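Local coordinates for DNA repair protein RecO (Deinococcus radiodurans, PDB 1U5K), which probably takes part in DNA repair and in recombination by the RecF pathway, and binds a zinc ion through four cysteines, at residues L50-H55 against E87-A92; S9-R14 against D114-S119; P184-F189 against P212-A217; P164-L167 against L171-S174. One frame throughout, in Å; residues are numbered along the deposited sequence.

Contact 1 of 4, residues L50-H55 against E87-A92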
loop_
_atom_site.group_PDB
_atom_site.type_symbol
_atom_site.label_atom_id
_atom_site.label_comp_id
_atom_site.label_asym_id
_atom_site.label_seq_id
_atom_site.Cartn_x
_atom_site.Cartn_y
_atom_site.Cartn_z
ATOM N N LEU A 50 -4.599 -23.088 2.210
ATOM C CA LEU A 50 -4.513 -21.758 2.800
ATOM C C LEU A 50 -4.316 -20.651 1.760
ATOM O O LEU A 50 -3.387 -19.853 1.854
ATOM C CB LEU A 50 -3.418 -21.750 3.864
ATOM C CG LEU A 50 -3.652 -22.561 5.143
ATOM C CD1 LEU A 50 -2.405 -22.468 6.012
ATOM C CD2 LEU A 50 -4.856 -22.110 5.945
ATOM N N ASN A 51 -5.131 -20.618 0.711
ATOM C CA ASN A 51 -4.974 -19.572 -0.293
ATOM C C ASN A 51 -6.091 -18.546 -0.209
ATOM O O ASN A 51 -7.140 -18.820 0.369
ATOM C CB ASN A 51 -4.887 -20.158 -1.703
ATOM C CG ASN A 51 -3.482 -20.607 -2.042
ATOM O OD1 ASN A 51 -2.597 -19.798 -2.360
ATOM N ND2 ASN A 51 -3.273 -21.915 -1.949
ATOM N N LEU A 52 -5.838 -17.379 -0.790
ATOM C CA LEU A 52 -6.760 -16.263 -0.677
ATOM C C LEU A 52 -8.161 -16.688 -1.063
ATOM O O LEU A 52 -8.361 -17.377 -2.065
ATOM C CB LEU A 52 -6.383 -15.074 -1.559
ATOM C CG LEU A 52 -5.422 -14.052 -0.982
ATOM C CD1 LEU A 52 -5.291 -12.853 -1.909
ATOM C CD2 LEU A 52 -5.880 -13.633 0.371
ATOM N N PHE A 53 -9.089 -16.257 -0.216
ATOM C CA PHE A 53 -10.512 -16.357 -0.480
ATOM C C PHE A 53 -11.081 -17.745 -0.188
ATOM O O PHE A 53 -12.286 -17.943 -0.266
ATOM C CB PHE A 53 -10.894 -15.834 -1.871
ATOM C CG PHE A 53 -10.196 -14.550 -2.266
ATOM C CD1 PHE A 53 -9.575 -14.431 -3.498
ATOM C CD2 PHE A 53 -10.057 -13.504 -1.376
ATOM C CE1 PHE A 53 -8.900 -13.265 -3.874
ATOM C CE2 PHE A 53 -9.383 -12.353 -1.730
ATOM C CZ PHE A 53 -8.798 -12.219 -2.972
ATOM N N HIS A 54 -10.256 -18.691 0.233
ATOM C CA HIS A 54 -10.773 -19.988 0.648
ATOM C C HIS A 54 -11.405 -19.895 2.031
ATOM O O HIS A 54 -10.887 -19.192 2.902
ATOM C CB HIS A 54 -9.632 -21.001 0.695
ATOM C CG HIS A 54 -9.183 -21.494 -0.645
ATOM N ND1 HIS A 54 -8.165 -22.412 -0.780
ATOM C CD2 HIS A 54 -9.638 -21.250 -1.898
ATOM C CE1 HIS A 54 -7.995 -22.693 -2.061
ATOM N NE2 HIS A 54 -8.898 -22.027 -2.757
ATOM N N HIS A 55 -12.533 -20.572 2.222
ATOM C CA HIS A 55 -13.132 -20.754 3.544
ATOM C C HIS A 55 -12.506 -22.043 4.063
ATOM O O HIS A 55 -12.695 -23.101 3.460
ATOM C CB HIS A 55 -14.667 -20.849 3.472
ATOM C CG HIS A 55 -15.363 -20.782 4.797
ATOM N ND1 HIS A 55 -16.549 -20.104 4.977
ATOM C CD2 HIS A 55 -15.029 -21.269 6.016
ATOM C CE1 HIS A 55 -16.922 -20.191 6.243
ATOM N NE2 HIS A 55 -16.006 -20.881 6.900
ATOM N N GLU A 87 -10.986 -9.813 -13.051
ATOM C CA GLU A 87 -11.842 -8.742 -12.553
ATOM C C GLU A 87 -12.491 -9.079 -11.206
ATOM O O GLU A 87 -12.592 -8.236 -10.311
ATOM C CB GLU A 87 -12.915 -8.355 -13.572
ATOM C CG GLU A 87 -13.892 -7.348 -12.996
ATOM C CD GLU A 87 -14.898 -6.791 -13.984
ATOM O OE1 GLU A 87 -15.696 -7.593 -14.504
ATOM O OE2 GLU A 87 -14.896 -5.561 -14.206
ATOM N N ARG A 88 -12.937 -10.320 -11.072
ATOM C CA ARG A 88 -13.511 -10.819 -9.835
ATOM C C ARG A 88 -12.450 -10.917 -8.746
ATOM O O ARG A 88 -12.699 -10.553 -7.606
ATOM C CB ARG A 88 -14.193 -12.166 -10.078
ATOM C CG ARG A 88 -15.312 -12.106 -11.124
ATOM C CD ARG A 88 -16.117 -13.365 -11.242
ATOM N NE ARG A 88 -17.087 -13.252 -12.322
ATOM C CZ ARG A 88 -18.298 -12.736 -12.234
ATOM N NH1 ARG A 88 -18.775 -12.296 -11.076
ATOM N NH2 ARG A 88 -19.038 -12.656 -13.334
ATOM N N TYR A 89 -11.276 -11.447 -9.070
ATOM C CA TYR A 89 -10.178 -11.479 -8.124
ATOM C C TYR A 89 -9.916 -10.091 -7.541
ATOM O O TYR A 89 -9.778 -9.956 -6.331
ATOM C CB TYR A 89 -8.909 -12.038 -8.768
ATOM C CG TYR A 89 -7.795 -12.310 -7.802
ATOM C CD1 TYR A 89 -7.534 -13.601 -7.362
ATOM C CD2 TYR A 89 -6.950 -11.282 -7.369
ATOM C CE1 TYR A 89 -6.491 -13.858 -6.496
ATOM C CE2 TYR A 89 -5.893 -11.530 -6.509
ATOM C CZ TYR A 89 -5.667 -12.833 -6.091
ATOM O OH TYR A 89 -4.641 -13.136 -5.219
ATOM N N ALA A 90 -9.889 -9.079 -8.398
ATOM C CA ALA A 90 -9.577 -7.710 -8.016
ATOM C C ALA A 90 -10.559 -7.177 -6.985
ATOM O O ALA A 90 -10.139 -6.523 -6.040
ATOM C CB ALA A 90 -9.506 -6.793 -9.244
ATOM N N PHE A 91 -11.848 -7.458 -7.154
ATOM C CA PHE A 91 -12.875 -7.018 -6.223
ATOM C C PHE A 91 -12.894 -7.843 -4.933
ATOM O O PHE A 91 -13.094 -7.252 -3.873
ATOM C CB PHE A 91 -14.241 -6.882 -6.911
ATOM C CG PHE A 91 -14.334 -5.672 -7.802
ATOM C CD1 PHE A 91 -14.441 -5.800 -9.179
ATOM C CD2 PHE A 91 -14.256 -4.388 -7.265
ATOM C CE1 PHE A 91 -14.439 -4.670 -10.006
ATOM C CE2 PHE A 91 -14.302 -3.269 -8.084
ATOM C CZ PHE A 91 -14.376 -3.396 -9.470
ATOM N N ALA A 92 -12.658 -9.155 -4.997
ATOM C CA ALA A 92 -12.476 -9.984 -3.811
ATOM C C ALA A 92 -11.329 -9.421 -2.974
ATOM O O ALA A 92 -11.425 -9.315 -1.756
ATOM C CB ALA A 92 -12.202 -11.469 -4.164
#
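F53 is the bump of this contact, and the hollow that takes it is the step between Y89 and A92, one turn further along helix 86-102. The A92 CB methyl lies 3.7 Å from the centroid of the F53 ring and only 10° off the ring normal, over the centre of one face. On the opposite face sits L52 CB, which leaves the ring sandwiched between its own neighbour and the helix. The F53 rim points into Y89 in a T-shaped stack: F53 CE1 reaches Y89 CE1 at 3.6 Å over the tyrosine face, with the planes at 73°. The backbone here is a type II beta turn from N51 to H54, closed by H54 N to N51 O (3.1 Å), and F53 takes its third position, in the loop that leads into strand 55-61 of the OB-fold domain; the turn faces helix 86-102, the first helix of the chain. Y89 swings its ring toward the turn with CG anti to the backbone N (chi1 -171°). A second, smaller bump is L52, whose CD1 comes within 3.4 Å of Y89 OH, the two side chains crossing at about a right angle. L83 also packs on F53.

Contact 2 of 4, residues S9-R14 against D114-S119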
loop_
_atom_site.group_PDB
_atom_site.type_symbol
_atom_site.label_atom_id
_atom_site.label_comp_id
_atom_site.label_asym_id
_atom_site.label_seq_id
_atom_site.Cartn_x
_atom_site.Cartn_y
_atom_site.Cartn_z
ATOM N N SER A 9 -12.830 -21.372 11.954
ATOM C CA SER A 9 -13.306 -21.492 10.582
ATOM C C SER A 9 -13.510 -20.094 9.989
ATOM O O SER A 9 -14.154 -19.227 10.577
ATOM C CB SER A 9 -14.620 -22.277 10.553
ATOM O OG SER A 9 -15.016 -22.553 9.219
ATOM N N GLY A 10 -12.899 -19.843 8.840
ATOM C CA GLY A 10 -13.096 -18.564 8.190
ATOM C C GLY A 10 -12.360 -18.501 6.876
ATOM O O GLY A 10 -11.880 -19.510 6.366
ATOM N N ILE A 11 -12.258 -17.274 6.379
ATOM C CA ILE A 11 -11.789 -16.975 5.046
ATOM C C ILE A 11 -10.413 -16.326 5.097
ATOM O O ILE A 11 -10.213 -15.321 5.777
ATOM C CB ILE A 11 -12.809 -16.022 4.395
ATOM C CG1 ILE A 11 -14.140 -16.764 4.222
ATOM C CG2 ILE A 11 -12.286 -15.666 3.016
ATOM C CD1 ILE A 11 -15.287 -15.911 3.821
ATOM N N VAL A 12 -9.521 -16.870 4.280
ATOM C CA VAL A 12 -8.152 -16.408 4.159
ATOM C C VAL A 12 -8.193 -15.100 3.398
ATOM O O VAL A 12 -8.687 -15.057 2.279
ATOM C CB VAL A 12 -7.280 -17.397 3.368
ATOM C CG1 VAL A 12 -5.858 -16.904 3.224
ATOM C CG2 VAL A 12 -7.277 -18.732 4.030
ATOM N N ILE A 13 -7.713 -14.034 4.018
ATOM C CA ILE A 13 -7.647 -12.718 3.396
ATOM C C ILE A 13 -6.239 -12.237 3.038
ATOM O O ILE A 13 -6.086 -11.291 2.263
ATOM C CB ILE A 13 -8.419 -11.666 4.202
ATOM C CG1 ILE A 13 -7.823 -11.442 5.591
ATOM C CG2 ILE A 13 -9.878 -12.044 4.232
ATOM C CD1 ILE A 13 -8.107 -10.088 6.196
ATOM N N ARG A 14 -5.218 -12.894 3.583
ATOM C CA ARG A 14 -3.831 -12.589 3.270
ATOM C C ARG A 14 -2.987 -13.836 3.518
ATOM O O ARG A 14 -3.202 -14.547 4.498
ATOM C CB ARG A 14 -3.294 -11.415 4.098
ATOM C CG ARG A 14 -2.153 -10.684 3.415
ATOM C CD ARG A 14 -1.678 -9.387 4.094
ATOM N NE ARG A 14 -2.736 -8.383 4.203
ATOM C CZ ARG A 14 -3.412 -8.114 5.310
ATOM N NH1 ARG A 14 -3.128 -8.716 6.459
ATOM N NH2 ARG A 14 -4.366 -7.197 5.292
ATOM N N ASP A 114 -20.440 -12.680 8.258
ATOM C CA ASP A 114 -21.457 -13.180 7.334
ATOM C C ASP A 114 -21.625 -12.271 6.117
ATOM O O ASP A 114 -21.767 -12.734 4.981
ATOM C CB ASP A 114 -22.813 -13.258 8.028
ATOM C CG ASP A 114 -22.920 -14.435 8.974
ATOM O OD1 ASP A 114 -22.207 -15.451 8.796
ATOM O OD2 ASP A 114 -23.726 -14.389 9.919
ATOM N N LEU A 115 -21.635 -10.971 6.385
ATOM C CA LEU A 115 -21.672 -9.963 5.340
ATOM C C LEU A 115 -20.428 -10.008 4.467
ATOM O O LEU A 115 -20.523 -9.843 3.246
ATOM C CB LEU A 115 -21.796 -8.563 5.924
ATOM C CG LEU A 115 -22.770 -7.511 5.401
ATOM C CD1 LEU A 115 -22.038 -6.187 5.327
ATOM C CD2 LEU A 115 -23.551 -7.775 4.121
ATOM N N PHE A 116 -19.254 -10.150 5.079
ATOM C CA PHE A 116 -18.036 -10.307 4.283
ATOM C C PHE A 116 -18.067 -11.520 3.343
ATOM O O PHE A 116 -17.747 -11.430 2.155
ATOM C CB PHE A 116 -16.799 -10.345 5.181
ATOM C CG PHE A 116 -15.539 -10.592 4.424
ATOM C CD1 PHE A 116 -14.957 -9.566 3.695
ATOM C CD2 PHE A 116 -14.956 -11.836 4.426
ATOM C CE1 PHE A 116 -13.818 -9.799 2.955
ATOM C CE2 PHE A 116 -13.815 -12.070 3.702
ATOM C CZ PHE A 116 -13.246 -11.056 2.963
ATOM N N ALA A 117 -18.451 -12.673 3.873
ATOM C CA ALA A 117 -18.538 -13.899 3.091
ATOM C C ALA A 117 -19.506 -13.714 1.921
ATOM O O ALA A 117 -19.200 -14.099 0.784
ATOM C CB ALA A 117 -18.951 -15.076 3.973
ATOM N N ALA A 118 -20.618 -13.029 2.171
ATOM C CA ALA A 118 -21.613 -12.788 1.117
ATOM C C ALA A 118 -21.045 -11.877 0.037
ATOM O O ALA A 118 -21.355 -12.025 -1.138
ATOM C CB ALA A 118 -22.884 -12.179 1.704
ATOM N N SER A 119 -20.190 -10.938 0.437
ATOM C CA SER A 119 -19.547 -10.034 -0.501
ATOM C C SER A 119 -18.692 -10.818 -1.475
ATOM O O SER A 119 -18.715 -10.536 -2.666
ATOM C CB SER A 119 -18.777 -8.908 0.219
ATOM O OG SER A 119 -17.463 -9.283 0.560
#
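I11 meets F116 through CB and CG2, and both F116 and A117 through CD1. Its CB is 4.1 Å from F116 CE2. At the first branch CG2, anti to the backbone N, points into the ring edge, in the ring plane and 4.0 Å from F116 CE2. The other branch runs out through CG1, anti to the carbonyl carbon (chi1 -65°), to CD1, which ends 3.8 Å from A117 CB and 4.1 Å from F116 CD2. This is an OB-fold strand laid against a helix of the C-terminal region: the axes of 9-14 and 114-119 approach to 9.8 Å with their directions 53° apart. Two residues on, I13 CG2 extends the apolar patch to F116 CZ at 3.7 Å, approaching the ring obliquely; I13 and R14 form a classic beta bulge opposite T26. Because the F116 ring touches both isoleucines, an alanine here would probably leave a gap beside I11 CG2 and I13 CG2 and weaken the grip of strand on helix. On the helix, the S119 hydroxyl donates to F116 O (2.7 Å), in the carbonyl plane. I13 also packs on A96 and D100 of helix 86-102, and F116 on A99.

Contact 3 of 4, residues P184-F189 against P212-A217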
loop_
_atom_site.group_PDB
_atom_site.type_symbol
_atom_site.label_atom_id
_atom_site.label_comp_id
_atom_site.label_asym_id
_atom_site.label_seq_id
_atom_site.Cartn_x
_atom_site.Cartn_y
_atom_site.Cartn_z
ATOM N N PRO A 184 -28.867 12.885 -8.055
ATOM C CA PRO A 184 -29.892 12.220 -7.243
ATOM C C PRO A 184 -29.648 10.742 -6.912
ATOM O O PRO A 184 -29.982 10.311 -5.810
ATOM C CB PRO A 184 -31.179 12.383 -8.065
ATOM C CG PRO A 184 -30.896 13.397 -9.114
ATOM C CD PRO A 184 -29.416 13.581 -9.232
ATOM N N ALA A 185 -29.154 9.936 -7.844
ATOM C CA ALA A 185 -28.971 8.512 -7.556
ATOM C C ALA A 185 -27.785 8.336 -6.599
ATOM O O ALA A 185 -27.789 7.440 -5.755
ATOM C CB ALA A 185 -28.740 7.727 -8.846
ATOM N N VAL A 186 -26.770 9.183 -6.726
ATOM C CA VAL A 186 -25.651 9.167 -5.786
ATOM C C VAL A 186 -26.102 9.513 -4.376
ATOM O O VAL A 186 -25.824 8.796 -3.416
ATOM C CB VAL A 186 -24.533 10.071 -6.296
ATOM C CG1 VAL A 186 -23.481 10.326 -5.234
ATOM C CG2 VAL A 186 -23.945 9.487 -7.570
ATOM N N LEU A 187 -26.906 10.563 -4.256
ATOM C CA LEU A 187 -27.425 11.000 -2.974
ATOM C C LEU A 187 -28.268 9.921 -2.329
ATOM O O LEU A 187 -28.202 9.676 -1.126
ATOM C CB LEU A 187 -28.307 12.246 -3.097
ATOM C CG LEU A 187 -27.690 13.589 -2.737
ATOM C CD1 LEU A 187 -28.784 14.661 -2.871
ATOM C CD2 LEU A 187 -27.047 13.537 -1.359
ATOM N N ASP A 188 -29.077 9.276 -3.160
ATOM C CA ASP A 188 -29.961 8.261 -2.629
ATOM C C ASP A 188 -29.168 7.080 -2.076
ATOM O O ASP A 188 -29.478 6.519 -1.020
ATOM C CB ASP A 188 -30.953 7.851 -3.717
ATOM C CG ASP A 188 -31.636 6.565 -3.400
ATOM O OD1 ASP A 188 -31.194 5.571 -4.009
ATOM O OD2 ASP A 188 -32.529 6.439 -2.544
ATOM N N PHE A 189 -28.140 6.684 -2.811
ATOM C CA PHE A 189 -27.238 5.647 -2.329
ATOM C C PHE A 189 -26.576 6.031 -1.013
ATOM O O PHE A 189 -26.645 5.298 -0.034
ATOM C CB PHE A 189 -26.171 5.311 -3.364
ATOM C CG PHE A 189 -25.248 4.220 -2.911
ATOM C CD1 PHE A 189 -25.610 2.897 -3.061
ATOM C CD2 PHE A 189 -24.051 4.534 -2.284
ATOM C CE1 PHE A 189 -24.742 1.903 -2.642
ATOM C CE2 PHE A 189 -23.199 3.538 -1.839
ATOM C CZ PHE A 189 -23.533 2.233 -2.054
ATOM N N PRO A 212 -17.165 6.684 -9.464
ATOM C CA PRO A 212 -15.966 7.303 -8.884
ATOM C C PRO A 212 -16.303 8.208 -7.697
ATOM O O PRO A 212 -15.575 8.173 -6.707
ATOM C CB PRO A 212 -15.329 8.033 -10.075
ATOM C CG PRO A 212 -15.740 7.178 -11.243
ATOM C CD PRO A 212 -17.178 6.812 -10.930
ATOM N N ALA A 213 -17.397 8.961 -7.759
ATOM C CA ALA A 213 -17.858 9.772 -6.636
ATOM C C ALA A 213 -18.108 8.955 -5.364
ATOM O O ALA A 213 -17.712 9.361 -4.264
ATOM C CB ALA A 213 -19.112 10.518 -7.016
ATOM N N LEU A 214 -18.751 7.804 -5.538
ATOM C CA LEU A 214 -18.997 6.857 -4.455
ATOM C C LEU A 214 -17.727 6.256 -3.850
ATOM O O LEU A 214 -17.622 6.175 -2.624
ATOM C CB LEU A 214 -19.944 5.752 -4.901
ATOM C CG LEU A 214 -21.337 6.223 -5.324
ATOM C CD1 LEU A 214 -22.176 5.039 -5.775
ATOM C CD2 LEU A 214 -21.996 6.890 -4.125
ATOM N N TRP A 215 -16.770 5.875 -4.691
ATOM C CA TRP A 215 -15.503 5.350 -4.216
ATOM C C TRP A 215 -14.754 6.435 -3.465
ATOM O O TRP A 215 -14.156 6.164 -2.428
ATOM C CB TRP A 215 -14.609 4.807 -5.331
ATOM C CG TRP A 215 -15.051 3.480 -5.825
ATOM C CD1 TRP A 215 -15.495 3.205 -7.092
ATOM C CD2 TRP A 215 -15.144 2.256 -5.084
ATOM N NE1 TRP A 215 -15.841 1.883 -7.181
ATOM C CE2 TRP A 215 -15.628 1.273 -5.972
ATOM C CE3 TRP A 215 -14.883 1.884 -3.763
ATOM C CZ2 TRP A 215 -15.861 -0.040 -5.578
ATOM C CZ3 TRP A 215 -15.110 0.567 -3.373
ATOM C CH2 TRP A 215 -15.622 -0.375 -4.274
ATOM N N ARG A 216 -14.800 7.662 -3.970
ATOM C CA ARG A 216 -14.046 8.757 -3.377
ATOM C C ARG A 216 -14.558 9.097 -1.989
ATOM O O ARG A 216 -13.776 9.289 -1.059
ATOM C CB ARG A 216 -14.005 9.985 -4.283
ATOM C CG ARG A 216 -12.963 9.876 -5.391
ATOM C CD ARG A 216 -12.557 11.201 -6.025
ATOM N NE ARG A 216 -13.750 11.888 -6.514
ATOM C CZ ARG A 216 -14.286 11.699 -7.713
ATOM N NH1 ARG A 216 -13.724 10.874 -8.589
ATOM N NH2 ARG A 216 -15.388 12.358 -8.038
ATOM N N ALA A 217 -15.874 9.130 -1.839
ATOM C CA ALA A 217 -16.490 9.483 -0.577
ATOM C C ALA A 217 -16.150 8.425 0.469
ATOM O O ALA A 217 -15.785 8.760 1.602
ATOM C CB ALA A 217 -17.965 9.615 -0.760
#
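L214 carries all the close contacts between segments 184-189 and 212-217, and they fall into two apolar kinds. The first is aliphatic: V186 CG1 and L214 CD2 meet at 3.9 Å, the two side chains sliding past each other in opposite directions. The valine branch that does the touching is the one anti to its backbone N (chi1 168°). The second is aliphatic on aromatic. F189 CD2 lies 3.6 Å from L214 CD2, while the other leucine methyl, CD1, sits over one face of the ring, 4.0 Å from F189 CD2; the side chains are oblique to each other. V186 and F189 stand three residues apart on their helix, and the CB of each points toward the partner; L214 CD2 meets the valine methyl and the ring, while CD1 meets the ring alone across these segments. L214 holds that fork out with CG anti to the carbonyl carbon (chi1 -61°). This is helix-to-helix packing in the C-terminal region, between the helix that follows the zinc-binding segment and the last long helix of the chain; the closest CA atoms, those of V186 and L214, are 7.2 Å apart. Helix 129-141 supplies a third wall: Y138 meets F189 edge-to-face, W131 brings its ring to F189 with planes at about 55°, and L134 packs on L214. Polar bonding does not cross the interface. Hydrogen bonds instead run along each helix, as in F189 N to A185 O (3.1 Å) and A217 N to A213 O (3.1 Å), while Y138 OH bonds L214 O.

Contact 4 of 4, residues P164-L167 against L171-S174. With ZN (zinc ion), chain C.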
loop_
_atom_site.group_PDB
_atom_site.type_symbol
_atom_site.label_atom_id
_atom_site.label_comp_id
_atom_site.label_asym_id
_atom_site.label_seq_id
_atom_site.Cartn_x
_atom_site.Cartn_y
_atom_site.Cartn_z
ATOM N N PRO A 164 -20.853 17.204 -1.662
ATOM C CA PRO A 164 -19.624 16.523 -1.239
ATOM C C PRO A 164 -18.933 17.264 -0.102
ATOM O O PRO A 164 -19.024 18.490 -0.041
ATOM C CB PRO A 164 -18.735 16.559 -2.486
ATOM C CG PRO A 164 -19.639 16.833 -3.618
ATOM C CD PRO A 164 -20.760 17.646 -3.064
ATOM N N ASP A 165 -18.268 16.509 0.767
ATOM C CA ASP A 165 -17.490 16.981 1.903
ATOM C C ASP A 165 -16.046 16.530 1.654
ATOM O O ASP A 165 -15.692 15.417 2.031
ATOM C CB ASP A 165 -18.042 16.315 3.172
ATOM C CG ASP A 165 -17.205 16.580 4.376
ATOM O OD1 ASP A 165 -16.382 17.520 4.283
ATOM O OD2 ASP A 165 -17.305 15.907 5.435
ATOM N N PRO A 166 -15.218 17.335 1.001
ATOM C CA PRO A 166 -13.831 16.935 0.727
ATOM C C PRO A 166 -12.947 16.808 1.963
ATOM O O PRO A 166 -11.966 16.060 1.904
ATOM C CB PRO A 166 -13.319 17.987 -0.273
ATOM C CG PRO A 166 -14.335 19.060 -0.354
ATOM C CD PRO A 166 -15.588 18.614 0.369
ATOM N N LEU A 167 -13.284 17.455 3.075
ATOM C CA LEU A 167 -12.472 17.345 4.287
ATOM C C LEU A 167 -12.755 16.131 5.167
ATOM O O LEU A 167 -11.844 15.466 5.653
ATOM C CB LEU A 167 -12.549 18.660 5.066
ATOM C CG LEU A 167 -12.106 19.823 4.162
ATOM C CD1 LEU A 167 -12.157 21.188 4.851
ATOM C CD2 LEU A 167 -10.703 19.628 3.577
ATOM N N LEU A 171 -21.289 14.800 4.260
ATOM C CA LEU A 171 -21.984 15.674 3.321
ATOM C C LEU A 171 -22.129 17.106 3.860
ATOM O O LEU A 171 -22.223 17.304 5.065
ATOM C CB LEU A 171 -23.375 15.122 3.056
ATOM C CG LEU A 171 -23.477 13.700 2.475
ATOM C CD1 LEU A 171 -24.918 13.278 2.597
ATOM C CD2 LEU A 171 -23.013 13.648 1.041
ATOM N N LEU A 172 -22.135 18.089 2.971
ATOM C CA LEU A 172 -22.252 19.509 3.294
ATOM C C LEU A 172 -23.510 20.086 2.668
ATOM O O LEU A 172 -23.937 19.629 1.603
ATOM C CB LEU A 172 -21.049 20.297 2.777
ATOM C CG LEU A 172 -19.727 19.938 3.438
ATOM C CD1 LEU A 172 -18.580 20.621 2.713
ATOM C CD2 LEU A 172 -19.774 20.213 4.929
ATOM N N CYS A 173 -24.082 21.118 3.295
ATOM C CA CYS A 173 -25.198 21.849 2.695
ATOM C C CYS A 173 -24.700 22.799 1.614
ATOM O O CYS A 173 -23.501 23.071 1.483
ATOM C CB CYS A 173 -26.006 22.625 3.748
ATOM S SG CYS A 173 -25.158 24.075 4.411
ATOM N N SER A 174 -25.651 23.347 0.865
ATOM C CA SER A 174 -25.363 24.240 -0.253
ATOM C C SER A 174 -24.610 25.488 0.204
ATOM O O SER A 174 -23.799 26.022 -0.543
ATOM C CB SER A 174 -26.645 24.599 -1.019
ATOM O OG SER A 174 -27.478 25.458 -0.245
HETATM ZN ZN ZN C . -23.818 23.723 6.275
#
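L172 lies across D165 at about a right angle, its branched end coming closest to the root of the aspartate: L172 CG is 4.0 Å from D165 CB and L172 CD1 is 3.9 Å from D165 CA, with D165 OD1 only slightly farther from the same methyl, at 4.1 Å. CD1 also reaches back to P164 O (3.5 Å) and forward to the proline ring at P166 CD (4.3 Å), so one leucine tip follows three successive residues. D165 in turn lays its CB 3.7 Å from L171 N, and with CG anti to its backbone N (chi1 172°) it turns the carboxylate into the connecting loop. There OD2 takes the N-H of Q170 and OD1 that of G168, and these two bonds hold the carboxylate in the loop; L167 N adds a weak, bent one to OD1 (3.3 Å, 127°). The CB atoms of P164 and L171 point away from the opposite segment. Beyond L172 the chain reaches C173, whose SG binds the zinc ion at 2.3 Å; C153, C156 and C176 complete a Cys4 site made of two CxxC pairs. L172 also comes within about 4 Å, side chain to side chain, of C153 and C176, so a serine in its place would probably leave D165 CB and P166 CD without their apolar partner and open a gap next to those cysteines. The short loop joins two short, weakly paired antiparallel strands, 163-164 and 171-172; Y182 packs on both P164 and L171, just before helix 184-192.

Overall arrangement
From the N terminus, strand 5-17 opens contact 2 and the loop before strand 55-61 opens contact 1. Helix 86-102 closes contact 1 first and helix 110-125 closes contact 2 afterwards, so the shorter closure lies within the longer, and both tie the OB-fold strands and their loop to these two helices. Their centres are 9 Å apart, and F53 N probably hydrogen-bonds V12 O (2.8 Å) between them. Contacts 4 and 3 then follow in series without crossing: 164-167 to 171-174 closes a short loop next to the zinc site, and 184-189 to 212-217 joins two later helices. Their centres are 12 Å apart, whereas contacts 1 and 4 are 35 Å apart, on opposite sides of the chain's centre.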